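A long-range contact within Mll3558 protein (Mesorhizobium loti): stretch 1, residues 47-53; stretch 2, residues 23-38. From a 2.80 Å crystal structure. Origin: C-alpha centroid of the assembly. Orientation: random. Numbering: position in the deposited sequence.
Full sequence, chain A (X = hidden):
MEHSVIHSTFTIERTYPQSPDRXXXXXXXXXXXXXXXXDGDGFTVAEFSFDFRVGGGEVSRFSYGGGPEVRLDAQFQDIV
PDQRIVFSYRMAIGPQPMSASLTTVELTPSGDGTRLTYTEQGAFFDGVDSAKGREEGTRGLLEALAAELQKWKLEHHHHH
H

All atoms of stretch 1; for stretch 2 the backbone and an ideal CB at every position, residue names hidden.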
ATOM      1  N   GLU A  47       2.149  11.322 -19.112  1.00 47.73           N
ATOM      2  CA  GLU A  47       0.934  10.526 -18.875  1.00 48.57           C
ATOM      3  C   GLU A  47       0.429  10.725 -17.458  1.00 50.37           C
ATOM      4  O   GLU A  47       1.213  10.822 -16.517  1.00 48.78           O
ATOM      5  CB  GLU A  47       1.135   9.018 -19.084  1.00 57.18           C
ATOM      6  CG  GLU A  47      -0.210   8.292 -19.172  1.00 64.17           C
ATOM      7  CD  GLU A  47      -0.171   6.826 -18.775  1.00 65.47           C
ATOM      8  OE1 GLU A  47       0.776   6.112 -19.151  1.00 66.31           O
ATOM      9  OE2 GLU A  47      -1.119   6.383 -18.096  1.00 60.60           O
ATOM     10  N   PHE A  48      -0.885  10.792 -17.308  1.00 53.13           N
ATOM     11  CA  PHE A  48      -1.467  10.962 -15.992  1.00 46.46           C
ATOM     12  C   PHE A  48      -2.911  10.500 -15.964  1.00 49.98           C
ATOM     13  O   PHE A  48      -3.821  11.230 -16.345  1.00 50.37           O
ATOM     14  CB  PHE A  48      -1.388  12.424 -15.529  1.00 47.25           C
ATOM     15  CG  PHE A  48      -1.774  12.615 -14.087  1.00 42.59           C
ATOM     16  CD1 PHE A  48      -1.024  12.022 -13.075  1.00 39.61           C
ATOM     17  CD2 PHE A  48      -2.919  13.321 -13.741  1.00 50.56           C
ATOM     18  CE1 PHE A  48      -1.415  12.115 -11.740  1.00 45.36           C
ATOM     19  CE2 PHE A  48      -3.321  13.422 -12.407  1.00 45.22           C
ATOM     20  CZ  PHE A  48      -2.565  12.817 -11.406  1.00 34.32           C
ATOM     21  N   SER A  49      -3.103   9.264 -15.520  1.00 54.00           N
ATOM     22  CA  SER A  49      -4.425   8.667 -15.396  1.00 44.88           C
ATOM     23  C   SER A  49      -4.790   8.834 -13.935  1.00 46.21           C
ATOM     24  O   SER A  49      -4.049   8.423 -13.054  1.00 42.97           O
ATOM     25  CB  SER A  49      -4.371   7.184 -15.744  1.00 41.26           C
ATOM     26  OG  SER A  49      -3.767   6.975 -17.015  1.00 54.40           O
ATOM     27  N   PHE A  50      -5.920   9.466 -13.678  1.00 44.10           N
ATOM     28  CA  PHE A  50      -6.354   9.682 -12.305  1.00 31.92           C
ATOM     29  C   PHE A  50      -7.820   9.272 -12.193  1.00 34.65           C
ATOM     30  O   PHE A  50      -8.696   9.920 -12.762  1.00 31.65           O
ATOM     31  CB  PHE A  50      -6.198  11.165 -11.954  1.00 34.35           C
ATOM     32  CG  PHE A  50      -6.406  11.488 -10.501  1.00 32.04           C
ATOM     33  CD1 PHE A  50      -5.429  11.197  -9.569  1.00 38.96           C
ATOM     34  CD2 PHE A  50      -7.556  12.147 -10.076  1.00 38.18           C
ATOM     35  CE1 PHE A  50      -5.587  11.557  -8.239  1.00 41.00           C
ATOM     36  CE2 PHE A  50      -7.720  12.509  -8.751  1.00 36.21           C
ATOM     37  CZ  PHE A  50      -6.730  12.213  -7.834  1.00 31.72           C
ATOM     38  N   ASP A  51      -8.079   8.181 -11.481  1.00 34.60           N
ATOM     39  CA  ASP A  51      -9.438   7.705 -11.291  1.00 35.58           C
ATOM     40  C   ASP A  51      -9.704   7.691  -9.795  1.00 25.34           C
ATOM     41  O   ASP A  51      -9.450   6.692  -9.117  1.00 25.66           O
ATOM     42  CB  ASP A  51      -9.596   6.303 -11.886  1.00 38.79           C
ATOM     43  CG  ASP A  51     -10.993   5.729 -11.670  1.00 40.49           C
ATOM     44  OD1 ASP A  51     -11.850   6.431 -11.065  1.00 40.88           O
ATOM     45  OD2 ASP A  51     -11.220   4.570 -12.103  1.00 32.27           O
ATOM     46  N   PHE A  52     -10.229   8.804  -9.288  1.00 30.37           N
ATOM     47  CA  PHE A  52     -10.492   8.955  -7.859  1.00 28.25           C
ATOM     48  C   PHE A  52     -11.682   8.192  -7.290  1.00 28.51           C
ATOM     49  O   PHE A  52     -12.781   8.723  -7.216  1.00 36.71           O
ATOM     50  CB  PHE A  52     -10.623  10.436  -7.510  1.00 28.77           C
ATOM     51  CG  PHE A  52     -10.454  10.715  -6.056  1.00 38.45           C
ATOM     52  CD1 PHE A  52      -9.200  10.574  -5.449  1.00 28.34           C
ATOM     53  CD2 PHE A  52     -11.551  11.081  -5.273  1.00 42.45           C
ATOM     54  CE1 PHE A  52      -9.046  10.785  -4.082  1.00 24.85           C
ATOM     55  CE2 PHE A  52     -11.411  11.296  -3.901  1.00 22.58           C
ATOM     56  CZ  PHE A  52     -10.155  11.149  -3.303  1.00 34.82           C
ATOM     57  N   ARG A  53     -11.436   6.948  -6.874  1.00 24.90           N
ATOM     58  CA  ARG A  53     -12.446   6.062  -6.275  1.00 22.51           C
ATOM     59  C   ARG A  53     -11.734   4.871  -5.635  1.00 26.97           C
ATOM     60  O   ARG A  53     -10.623   4.531  -6.035  1.00 28.09           O
ATOM     61  CB  ARG A  53     -13.411   5.548  -7.336  1.00 25.29           C
ATOM     62  CG  ARG A  53     -12.788   4.595  -8.323  1.00 33.79           C
ATOM     63  CD  ARG A  53     -13.782   4.167  -9.393  1.00 38.01           C
ATOM     64  NE  ARG A  53     -13.139   3.394 -10.452  1.00 35.19           N
ATOM     65  CZ  ARG A  53     -12.857   2.099 -10.373  1.00 28.07           C
ATOM     66  NH1 ARG A  53     -13.176   1.407  -9.282  1.00 22.81           N
ATOM     67  NH2 ARG A  53     -12.213   1.502 -11.374  1.00 28.87           N
ATOM     68  N   UNK A  23      -9.397  21.781   0.895  1.00 59.27           N
ATOM     69  CA  UNK A  23      -8.178  20.973   0.791  1.00 52.16           C
ATOM     70  C   UNK A  23      -8.445  19.558   0.277  1.00 43.01           C
ATOM     71  O   UNK A  23      -7.654  19.002  -0.482  1.00 44.41           O
ATOM     72  CB  UNK A  23      -7.490  20.897   2.155  1.00 52.16           C
ATOM     73  N   UNK A  24      -9.561  18.968   0.682  1.00 33.12           N
ATOM     74  CA  UNK A  24      -9.895  17.637   0.203  1.00 39.41           C
ATOM     75  C   UNK A  24      -9.965  17.761  -1.298  1.00 41.24           C
ATOM     76  O   UNK A  24      -9.290  17.047  -2.018  1.00 45.87           O
ATOM     77  CB  UNK A  24     -11.200  17.105   0.800  1.00 39.41           C
ATOM     78  N   UNK A  25     -10.784  18.697  -1.754  1.00 37.92           N
ATOM     79  CA  UNK A  25     -10.976  18.954  -3.173  1.00 37.02           C
ATOM     80  C   UNK A  25      -9.662  18.936  -3.936  1.00 46.15           C
ATOM     81  O   UNK A  25      -9.550  18.302  -4.984  1.00 44.54           O
ATOM     82  CB  UNK A  25     -11.676  20.300  -3.374  1.00 37.02           C
ATOM     83  N   UNK A  26      -8.663  19.632  -3.404  1.00 39.88           N
ATOM     84  CA  UNK A  26      -7.350  19.711  -4.050  1.00 52.49           C
ATOM     85  C   UNK A  26      -6.702  18.342  -4.276  1.00 48.68           C
ATOM     86  O   UNK A  26      -5.706  18.226  -4.998  1.00 50.77           O
ATOM     87  CB  UNK A  26      -6.415  20.579  -3.205  1.00 52.49           C
ATOM     88  N   UNK A  27      -7.259  17.311  -3.653  1.00 49.76           N
ATOM     89  CA  UNK A  27      -6.733  15.965  -3.800  1.00 45.21           C
ATOM     90  C   UNK A  27      -7.612  15.119  -4.704  1.00 45.04           C
ATOM     91  O   UNK A  27      -7.123  14.273  -5.448  1.00 36.90           O
ATOM     92  CB  UNK A  27      -6.594  15.298  -2.430  1.00 45.21           C
ATOM     93  N   UNK A  28      -8.915  15.353  -4.620  1.00 41.33           N
ATOM     94  CA  UNK A  28      -9.902  14.577  -5.366  1.00 48.48           C
ATOM     95  C   UNK A  28     -10.284  15.070  -6.762  1.00 43.91           C
ATOM     96  O   UNK A  28     -10.895  14.327  -7.537  1.00 47.19           O
ATOM     97  CB  UNK A  28     -11.180  14.502  -4.528  1.00 48.48           C
ATOM     98  N   UNK A  29      -9.931  16.312  -7.080  1.00 47.14           N
ATOM     99  CA  UNK A  29     -10.244  16.891  -8.389  1.00 45.15           C
ATOM    100  C   UNK A  29      -9.036  16.802  -9.323  1.00 43.45           C
ATOM    101  O   UNK A  29      -8.020  17.464  -9.120  1.00 48.59           O
ATOM    102  CB  UNK A  29     -10.688  18.347  -8.238  1.00 45.15           C
ATOM    103  N   UNK A  30      -9.165  15.988 -10.360  1.00 48.00           N
ATOM    104  CA  UNK A  30      -8.095  15.776 -11.328  1.00 50.52           C
ATOM    105  C   UNK A  30      -7.388  17.053 -11.783  1.00 52.04           C
ATOM    106  O   UNK A  30      -6.165  17.156 -11.690  1.00 39.25           O
ATOM    107  CB  UNK A  30      -8.664  15.058 -12.554  1.00 50.52           C
ATOM    108  N   UNK A  31      -8.158  18.029 -12.259  1.00 57.00           N
ATOM    109  CA  UNK A  31      -7.591  19.296 -12.728  1.00 52.92           C
ATOM    110  C   UNK A  31      -6.729  19.985 -11.660  1.00 54.92           C
ATOM    111  O   UNK A  31      -5.551  20.285 -11.893  1.00 58.71           O
ATOM    112  CB  UNK A  31      -8.717  20.236 -13.165  1.00 52.92           C
ATOM    113  N   UNK A  32      -7.319  20.243 -10.494  1.00 49.62           N
ATOM    114  CA  UNK A  32      -6.579  20.884  -9.425  1.00 41.94           C
ATOM    115  C   UNK A  32      -5.305  20.087  -9.149  1.00 44.67           C
ATOM    116  O   UNK A  32      -4.202  20.642  -9.120  1.00 50.16           O
ATOM    117  CB  UNK A  32      -7.436  21.003  -8.163  1.00 41.94           C
ATOM    118  N   UNK A  33      -5.462  18.782  -8.957  1.00 47.69           N
ATOM    119  CA  UNK A  33      -4.324  17.923  -8.669  1.00 39.57           C
ATOM    120  C   UNK A  33      -3.191  18.156  -9.657  1.00 40.70           C
ATOM    121  O   UNK A  33      -2.041  18.332  -9.252  1.00 39.17           O
ATOM    122  CB  UNK A  33      -4.749  16.453  -8.693  1.00 39.57           C
ATOM    123  N   UNK A  34      -3.521  18.181 -10.944  1.00 38.89           N
ATOM    124  CA  UNK A  34      -2.511  18.360 -11.992  1.00 47.87           C
ATOM    125  C   UNK A  34      -1.761  19.677 -11.963  1.00 52.11           C
ATOM    126  O   UNK A  34      -0.942  19.926 -12.835  1.00 69.22           O
ATOM    127  CB  UNK A  34      -3.180  18.218 -13.361  1.00 47.87           C
ATOM    128  N   UNK A  35      -2.029  20.523 -10.977  1.00 55.79           N
ATOM    129  CA  UNK A  35      -1.344  21.805 -10.918  1.00 60.98           C
ATOM    130  C   UNK A  35      -0.336  21.937  -9.782  1.00 64.51           C
ATOM    131  O   UNK A  35       0.634  22.684  -9.905  1.00 71.26           O
ATOM    132  CB  UNK A  35      -2.382  22.922 -10.794  1.00 60.98           C
ATOM    133  N   UNK A  36      -0.537  21.220  -8.680  1.00 64.11           N
ATOM    134  CA  UNK A  36       0.431  21.298  -7.585  1.00 61.67           C
ATOM    135  C   UNK A  36       1.383  20.098  -7.490  1.00 57.63           C
ATOM    136  O   UNK A  36       2.500  20.245  -7.009  1.00 63.11           O
ATOM    137  CB  UNK A  36      -0.323  21.441  -6.261  1.00 61.67           C
ATOM    138  N   UNK A  37       0.956  18.931  -7.969  1.00 55.25           N
ATOM    139  CA  UNK A  37       1.799  17.738  -7.938  1.00 52.36           C
ATOM    140  C   UNK A  37       2.414  17.424  -9.307  1.00 55.09           C
ATOM    141  O   UNK A  37       3.580  17.027  -9.400  1.00 62.15           O
ATOM    142  CB  UNK A  37       0.983  16.539  -7.451  1.00 52.36           C
ATOM    143  N   UNK A  38       1.607  17.582 -10.353  1.00 55.07           N
ATOM    144  CA  UNK A  38       2.023  17.339 -11.726  1.00 61.12           C
ATOM    145  C   UNK A  38       1.814  18.628 -12.533  1.00 63.72           C
ATOM    146  O   UNK A  38       1.165  19.555 -12.056  1.00 63.62           O
ATOM    147  CB  UNK A  38       1.246  16.171 -12.337  1.00 61.12           C
TER

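Stretch 1 offers a row of aromatic rings: along its strand and just beyond, CA-to-CB of Phe48, Phe50 and Phe52 points toward stretch 2, while that of Glu47, Ser49 and Asp51 points away.

Position 23 is helical and, by its ideal CB, remote from stretch 1; it is Val23. At 24 the CB points sideways and is equally remote, so only a long side chain could reach the Phe52 ring. The residue is Phe24, chi1 t, whose CZ comes 4.0 Å from Phe52 CE2, near the plane of the Phe52 ring. Positions 25 and 26 are out of reach: His25 and Ala26.

At 27 the ideal CB lies 5.4 Å from Phe52 CE1 and points sideways; many residues would fit. The ring of Phe27 leads off from stretch 1, and its backbone makes the closer contact, with Phe27 O 3.2 Å from Phe50 CZ at the ring edge.

Position 28 is the most restrictive. Its ideal CB sits 3.3 Å from Phe52 CE2, which favors alanine or glycine. Ala28 places its CB over one face of Phe52, 3.6 Å from the ring centroid and 28° off the normal, a CH-pi contact.

At 29 the CB points away and phi/psi of -98/113 breaks the helix, while another helix starts at 30; Asp, Asn, Ser or Thr would suit such an N-cap. Asp29 OD2 accepts from the backbone N of position 32 at 3.1 Å, a capping bond.

Position 30 has its ideal CB 4.0 Å from Phe50 CD2, and the carbonyl of Phe48 is an acceptor for a long donor; lysine or arginine would be plausible. Lys30 extends through three t rotamers before chi4 p, and its NZ donates to Phe48 O at 2.9 Å.

Position 31 points away and 32 is out of reach: Ala31 and Thr32.

At 33 the CB points toward stretch 1, 4.8 Å from Phe50 CZ, suiting a medium aliphatic. Val33 reaches two rings: CG1 is 4.2 Å from Phe48 CZ and CG2 4.1 Å from Phe50 CZ.

At 34 the sideways CB, 4.9 Å from Phe48 CE2, admits a flexible chain. Arg34 CG lies 3.5 Å from Phe48 CD2, and Phe48 CB sits over one guanidinium face.

Positions 35 and 36 have no stretch 1 atom within 5.5 Å of their ideal CB, so most side chains would do; they are Arg35 and Trp36, whose NE1 donates to Ala26 O at 2.8 Å.

Position 37 points toward the rings from a distance, favoring length: Arg37 NH1 approaches Phe50 CE1 at 4.1 Å. At 38 CA-to-CB points toward stretch 1, the ideal CB 4.8 Å from Phe48 CD1, suiting a branched aliphatic; Val38 CG2 covers one Phe48 face, 3.9 Å from Phe48 CE1.

Stretch 2 (23-38) VFHAFADKATVRRWRV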
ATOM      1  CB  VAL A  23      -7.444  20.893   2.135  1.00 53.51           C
ATOM      2  CG1 VAL A  23      -6.125  20.172   1.989  1.00 55.13           C
ATOM      3  CG2 VAL A  23      -7.247  22.280   2.679  1.00 59.50           C
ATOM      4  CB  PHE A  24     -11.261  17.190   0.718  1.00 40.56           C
ATOM      5  CG  PHE A  24     -11.661  15.808   0.256  1.00 38.88           C
ATOM      6  CD1 PHE A  24     -11.080  14.676   0.825  1.00 40.69           C
ATOM      7  CD2 PHE A  24     -12.625  15.639  -0.734  1.00 45.34           C
ATOM      8  CE1 PHE A  24     -11.460  13.403   0.419  1.00 34.49           C
ATOM      9  CE2 PHE A  24     -13.008  14.365  -1.143  1.00 37.45           C
ATOM     10  CZ  PHE A  24     -12.424  13.245  -0.565  1.00 31.30           C
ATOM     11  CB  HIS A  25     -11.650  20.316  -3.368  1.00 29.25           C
ATOM     12  CG  HIS A  25     -11.998  20.615  -4.791  1.00 44.06           C
ATOM     13  ND1 HIS A  25     -12.999  19.953  -5.468  1.00 53.38           N
ATOM     14  CD2 HIS A  25     -11.444  21.471  -5.683  1.00 36.37           C
ATOM     15  CE1 HIS A  25     -13.044  20.383  -6.715  1.00 46.58           C
ATOM     16  NE2 HIS A  25     -12.108  21.305  -6.871  1.00 58.39           N
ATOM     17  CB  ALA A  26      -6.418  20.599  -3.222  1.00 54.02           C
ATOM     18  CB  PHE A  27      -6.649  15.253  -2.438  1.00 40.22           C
ATOM     19  CG  PHE A  27      -5.489  15.665  -1.592  1.00 46.13           C
ATOM     20  CD1 PHE A  27      -5.608  16.715  -0.688  1.00 44.67           C
ATOM     21  CD2 PHE A  27      -4.285  14.978  -1.671  1.00 26.59           C
ATOM     22  CE1 PHE A  27      -4.537  17.079   0.135  1.00 48.46           C
ATOM     23  CE2 PHE A  27      -3.204  15.333  -0.852  1.00 47.17           C
ATOM     24  CZ  PHE A  27      -3.338  16.386   0.052  1.00 48.92           C
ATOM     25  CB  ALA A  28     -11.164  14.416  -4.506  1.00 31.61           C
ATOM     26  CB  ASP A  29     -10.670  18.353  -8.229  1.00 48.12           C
ATOM     27  CG  ASP A  29     -11.003  18.995  -9.534  1.00 52.83           C
ATOM     28  OD1 ASP A  29     -11.906  18.476 -10.224  1.00 57.63           O
ATOM     29  OD2 ASP A  29     -10.361  20.011  -9.874  1.00 58.13           O
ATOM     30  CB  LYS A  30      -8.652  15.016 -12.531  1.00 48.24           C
ATOM     31  CG  LYS A  30      -7.621  14.571 -13.534  1.00 45.63           C
ATOM     32  CD  LYS A  30      -8.237  13.566 -14.481  1.00 44.70           C
ATOM     33  CE  LYS A  30      -7.333  13.301 -15.663  1.00 56.91           C
ATOM     34  NZ  LYS A  30      -5.972  12.888 -15.244  1.00 53.60           N
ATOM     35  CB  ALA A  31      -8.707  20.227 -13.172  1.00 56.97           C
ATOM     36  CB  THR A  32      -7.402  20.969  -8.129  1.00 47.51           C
ATOM     37  OG1 THR A  32      -8.514  21.833  -8.331  1.00 42.99           O
ATOM     38  CG2 THR A  32      -6.550  21.520  -6.992  1.00 47.01           C
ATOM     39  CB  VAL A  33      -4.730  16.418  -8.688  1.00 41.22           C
ATOM     40  CG1 VAL A  33      -3.539  15.539  -8.397  1.00 39.87           C
ATOM     41  CG2 VAL A  33      -5.802  16.162  -7.670  1.00 34.67           C
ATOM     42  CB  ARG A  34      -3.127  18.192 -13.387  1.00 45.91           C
ATOM     43  CG  ARG A  34      -3.615  16.782 -13.703  1.00 53.49           C
ATOM     44  CD  ARG A  34      -3.695  16.553 -15.217  1.00 48.14           C
ATOM     45  NE  ARG A  34      -2.421  16.846 -15.866  1.00 48.50           N
ATOM     46  CZ  ARG A  34      -2.012  16.301 -17.006  1.00 46.97           C
ATOM     47  NH1 ARG A  34      -2.773  15.417 -17.644  1.00 42.48           N
ATOM     48  NH2 ARG A  34      -0.827  16.633 -17.500  1.00 57.48           N
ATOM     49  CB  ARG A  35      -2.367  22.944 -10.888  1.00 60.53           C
ATOM     50  CG  ARG A  35      -3.302  22.932 -12.104  1.00 51.51           C
ATOM     51  CD  ARG A  35      -4.093  24.229 -12.247  1.00 43.91           C
ATOM     52  NE  ARG A  35      -5.000  24.460 -11.123  1.00 45.57           N
ATOM     53  CZ  ARG A  35      -6.285  24.116 -11.101  1.00 43.79           C
ATOM     54  NH1 ARG A  35      -6.840  23.520 -12.147  1.00 55.23           N
ATOM     55  NH2 ARG A  35      -7.023  24.369 -10.030  1.00 44.47           N
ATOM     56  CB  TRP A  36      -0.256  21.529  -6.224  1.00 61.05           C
ATOM     57  CG  TRP A  36      -1.361  20.581  -5.844  1.00 62.33           C
ATOM     58  CD1 TRP A  36      -2.642  20.585  -6.317  1.00 58.41           C
ATOM     59  CD2 TRP A  36      -1.308  19.551  -4.846  1.00 59.14           C
ATOM     60  NE1 TRP A  36      -3.392  19.626  -5.671  1.00 61.52           N
ATOM     61  CE2 TRP A  36      -2.596  18.972  -4.769  1.00 56.65           C
ATOM     62  CE3 TRP A  36      -0.295  19.055  -4.015  1.00 57.99           C
ATOM     63  CZ2 TRP A  36      -2.900  17.932  -3.883  1.00 52.12           C
ATOM     64  CZ3 TRP A  36      -0.598  18.017  -3.132  1.00 52.13           C
ATOM     65  CH2 TRP A  36      -1.887  17.465  -3.080  1.00 45.46           C
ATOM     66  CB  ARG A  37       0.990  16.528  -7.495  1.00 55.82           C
ATOM     67  CG  ARG A  37       0.397  16.612  -6.115  1.00 57.23           C
ATOM     68  CD  ARG A  37      -0.659  15.539  -5.996  1.00 38.88           C
ATOM     69  NE  ARG A  37      -0.237  14.360  -6.749  1.00 52.50           N
ATOM     70  CZ  ARG A  37      -1.019  13.322  -7.002  1.00 40.34           C
ATOM     71  NH1 ARG A  37      -2.272  13.317  -6.564  1.00 36.89           N
ATOM     72  NH2 ARG A  37      -0.542  12.296  -7.685  1.00 47.00           N
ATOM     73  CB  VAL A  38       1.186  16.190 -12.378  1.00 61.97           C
ATOM     74  CG1 VAL A  38       1.602  15.952 -13.828  1.00 63.28           C
ATOM     75  CG2 VAL A  38       1.351  14.915 -11.582  1.00 63.19           C
TER
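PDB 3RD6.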